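Local coordinates for protein MFP2B (Ascaris suum, PDB 2BJR) that probably enhances polymerization of the major sperm protein that drives amoeboid motility of nematode sperm, and binds a zinc ion, at residues G237-G242 against V303-H308. Numbering follows the deposited sequence.
Sequences GEPVMG and VHVDHH
Apolar packing carries most of this contact, in which Val305 and His307 reach across to the start of strand 238-247. Pro239 fits against both: its CB lies 3.6 Å from Val305 CG1, while its CD meets His307 CB, also at 3.6 Å. Val305 has CG1 anti to its backbone N (chi1 169°), so the two methyls are shared out, CG1 to the proline ring and CG2 to Met241, present as selenomethionine. Met241 bends at chi2 (-72°) and touches with its tip, Met241 CE standing 3.7 Å from Val305 CG2.

A CH-pi contact adds to this at the imidazole of His307. Glu238 CG sits over one face, 4.0 Å from the centroid of the His307 ring, and from the other face His308 ND1 approaches, offset toward the rim. With CG anti to the backbone N, the His307 ring extends as far as Gly237, where CE1 comes within 3.1 Å of Gly237 O; ND1 is equally near, but the poor angle rules out a hydrogen bond.

Polar pairing runs within or beyond the segments, none of it between them. His304 ND1 donates a nearly straight bond (172°) to the syn lone pair of Asp306 OD1, 2.5 Å away and in the ring plane, on the side turned from the strand. The Glu238 carboxylate is held by a salt bridge to Lys309 and a hydrogen bond from Trp257; its charge might favour protonation of nearby His307.

The arrangement thus joins two antiparallel sheets of the second cytosolic motility protein region: segment 303-308, in the loop between strands 300-302 and 313-319, lies against strand 238-247, while Leu232 of adjacent strand 229-235 and Ile312 also touch Pro239 and Met241.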
ATOM      1  N   GLY A 237      12.018  -0.424   7.376  1.00 24.23           N
ATOM      2  CA  GLY A 237      11.914  -0.702   5.976  1.00 23.73           C
ATOM      3  C   GLY A 237      11.538  -2.139   5.635  1.00 22.40           C
ATOM      4  O   GLY A 237      11.406  -2.469   4.482  1.00 24.22           O
ATOM      5  N   GLU A 238      11.304  -2.966   6.642  1.00 20.25           N
ATOM      6  CA  GLU A 238      10.924  -4.365   6.415  1.00 19.08           C
ATOM      7  C   GLU A 238       9.398  -4.582   6.556  1.00 17.67           C
ATOM      8  O   GLU A 238       8.799  -4.144   7.546  1.00 17.93           O
ATOM      9  CB  GLU A 238      11.600  -5.267   7.414  1.00 18.98           C
ATOM     10  CG  GLU A 238      13.120  -5.247   7.288  1.00 20.10           C
ATOM     11  CD  GLU A 238      13.848  -6.147   8.263  1.00 25.66           C
ATOM     12  OE1 GLU A 238      13.324  -7.214   8.680  1.00 23.09           O
ATOM     13  OE2 GLU A 238      15.025  -5.796   8.554  1.00 26.29           O
ATOM     14  N   PRO A 239       8.791  -5.291   5.619  1.00 17.09           N
ATOM     15  CA  PRO A 239       7.357  -5.608   5.710  1.00 16.30           C
ATOM     16  C   PRO A 239       7.067  -6.659   6.750  1.00 15.49           C
ATOM     17  O   PRO A 239       7.797  -7.661   6.873  1.00 15.61           O
ATOM     18  CB  PRO A 239       7.031  -6.105   4.310  1.00 17.06           C
ATOM     19  CG  PRO A 239       8.290  -6.716   3.821  1.00 17.94           C
ATOM     20  CD  PRO A 239       9.383  -5.888   4.410  1.00 17.35           C
ATOM     21  N   VAL A 240       6.066  -6.396   7.589  1.00 15.43           N
ATOM     22  CA  VAL A 240       5.664  -7.279   8.663  1.00 14.58           C
ATOM     23  C   VAL A 240       4.172  -7.580   8.517  1.00 15.38           C
ATOM     24  O   VAL A 240       3.333  -6.687   8.683  1.00 14.77           O
ATOM     25  CB  VAL A 240       5.875  -6.605  10.010  1.00 16.09           C
ATOM     26  CG1 VAL A 240       5.652  -7.566  11.169  1.00 15.66           C
ATOM     27  CG2 VAL A 240       7.277  -6.005  10.047  1.00 16.48           C
HETATM   28  N   MSE A 241       3.859  -8.844   8.226  1.00 15.16           N
HETATM   29  CA  MSE A 241       2.472  -9.269   8.253  1.00 16.36           C
HETATM   30  C   MSE A 241       2.098  -9.641   9.678  1.00 15.12           C
HETATM   31  O   MSE A 241       2.870 -10.135  10.460  1.00 16.28           O
HETATM   32  CB  MSE A 241       2.171 -10.447   7.331  1.00 17.10           C
HETATM   33  CG  MSE A 241       2.424 -10.211   5.919  1.00 18.57           C
HETATM   34 SE   MSE A 241       1.175  -9.031   5.072  1.00 19.92          SE
HETATM   35  CE  MSE A 241       1.976  -9.188   3.342  1.00 17.68           C
ATOM     36  N   GLY A 242       0.886  -9.305  10.036  1.00 14.40           N
ATOM     37  CA  GLY A 242       0.409  -9.637  11.321  1.00 14.44           C
ATOM     38  C   GLY A 242      -1.099  -9.660  11.332  1.00 14.56           C
ATOM     39  O   GLY A 242      -1.735  -9.873  10.303  1.00 14.47           O
ATOM     40  N   VAL A 303       0.451 -14.774  -1.183  1.00 17.03           N
ATOM     41  CA  VAL A 303       0.410 -13.330  -1.141  1.00 16.96           C
ATOM     42  C   VAL A 303       1.767 -12.947  -0.586  1.00 16.79           C
ATOM     43  O   VAL A 303       2.200 -13.547   0.370  1.00 17.03           O
ATOM     44  CB  VAL A 303      -0.747 -12.853  -0.242  1.00 16.77           C
ATOM     45  CG1 VAL A 303      -0.627 -11.417   0.114  1.00 17.94           C
ATOM     46  CG2 VAL A 303      -2.039 -13.135  -0.955  1.00 17.87           C
ATOM     47  N   HIS A 304       2.468 -11.997  -1.202  1.00 17.93           N
ATOM     48  CA  HIS A 304       3.787 -11.620  -0.725  1.00 18.03           C
ATOM     49  C   HIS A 304       4.053 -10.148  -0.896  1.00 18.06           C
ATOM     50  O   HIS A 304       3.599  -9.531  -1.861  1.00 18.60           O
ATOM     51  CB  HIS A 304       4.906 -12.392  -1.452  1.00 18.22           C
ATOM     52  CG  HIS A 304       4.871 -12.268  -2.945  1.00 20.94           C
ATOM     53  ND1 HIS A 304       5.755 -11.481  -3.655  1.00 21.62           N
ATOM     54  CD2 HIS A 304       4.058 -12.845  -3.862  1.00 22.11           C
ATOM     55  CE1 HIS A 304       5.460 -11.551  -4.950  1.00 24.30           C
ATOM     56  NE2 HIS A 304       4.444 -12.394  -5.102  1.00 24.53           N
ATOM     57  N   VAL A 305       4.777  -9.589   0.057  1.00 17.62           N
ATOM     58  CA  VAL A 305       5.358  -8.255  -0.094  1.00 18.35           C
ATOM     59  C   VAL A 305       6.867  -8.446  -0.064  1.00 17.88           C
ATOM     60  O   VAL A 305       7.403  -9.087   0.836  1.00 18.09           O
ATOM     61  CB  VAL A 305       4.858  -7.306   0.999  1.00 18.71           C
ATOM     62  CG1 VAL A 305       5.686  -6.015   0.995  1.00 19.75           C
ATOM     63  CG2 VAL A 305       3.380  -6.965   0.768  1.00 20.54           C
ATOM     64  N   ASP A 306       7.553  -7.882  -1.052  1.00 20.47           N
ATOM     65  CA  ASP A 306       8.936  -8.228  -1.311  1.00 20.76           C
ATOM     66  C   ASP A 306       9.921  -7.275  -0.652  1.00 21.48           C
ATOM     67  O   ASP A 306       9.686  -6.101  -0.514  1.00 21.71           O
ATOM     68  CB  ASP A 306       9.193  -8.296  -2.807  1.00 21.93           C
ATOM     69  CG  ASP A 306       8.403  -9.381  -3.492  1.00 25.83           C
ATOM     70  OD1 ASP A 306       7.747 -10.215  -2.815  1.00 25.72           O
ATOM     71  OD2 ASP A 306       8.401  -9.481  -4.726  1.00 27.37           O
ATOM     72  N   HIS A 307      11.027  -7.835  -0.212  1.00 22.40           N
ATOM     73  CA  HIS A 307      12.073  -7.103   0.455  1.00 23.47           C
ATOM     74  C   HIS A 307      13.387  -7.857   0.244  1.00 24.85           C
ATOM     75  O   HIS A 307      13.406  -9.088   0.066  1.00 23.38           O
ATOM     76  CB  HIS A 307      11.758  -6.984   1.944  1.00 22.65           C
ATOM     77  CG  HIS A 307      12.753  -6.181   2.703  1.00 24.33           C
ATOM     78  ND1 HIS A 307      12.674  -4.805   2.828  1.00 25.67           N
ATOM     79  CD2 HIS A 307      13.869  -6.553   3.358  1.00 23.08           C
ATOM     80  CE1 HIS A 307      13.692  -4.379   3.549  1.00 23.42           C
ATOM     81  NE2 HIS A 307      14.443  -5.413   3.872  1.00 26.28           N
ATOM     82  N   HIS A 308      14.509  -7.151   0.299  1.00 27.26           N
ATOM     83  CA  HIS A 308      15.786  -7.820  -0.006  1.00 29.82           C
ATOM     84  C   HIS A 308      16.177  -8.863   1.025  1.00 30.45           C
ATOM     85  O   HIS A 308      16.921  -9.778   0.729  1.00 33.03           O
ATOM     86  CB  HIS A 308      16.918  -6.801  -0.238  1.00 30.33           C
ATOM     87  CG  HIS A 308      17.277  -6.013   0.976  1.00 33.32           C
ATOM     88  ND1 HIS A 308      16.817  -4.735   1.188  1.00 37.42           N
ATOM     89  CD2 HIS A 308      18.035  -6.322   2.053  1.00 37.77           C
ATOM     90  CE1 HIS A 308      17.285  -4.283   2.335  1.00 38.22           C
ATOM     91  NE2 HIS A 308      18.028  -5.226   2.881  1.00 38.19           N
TER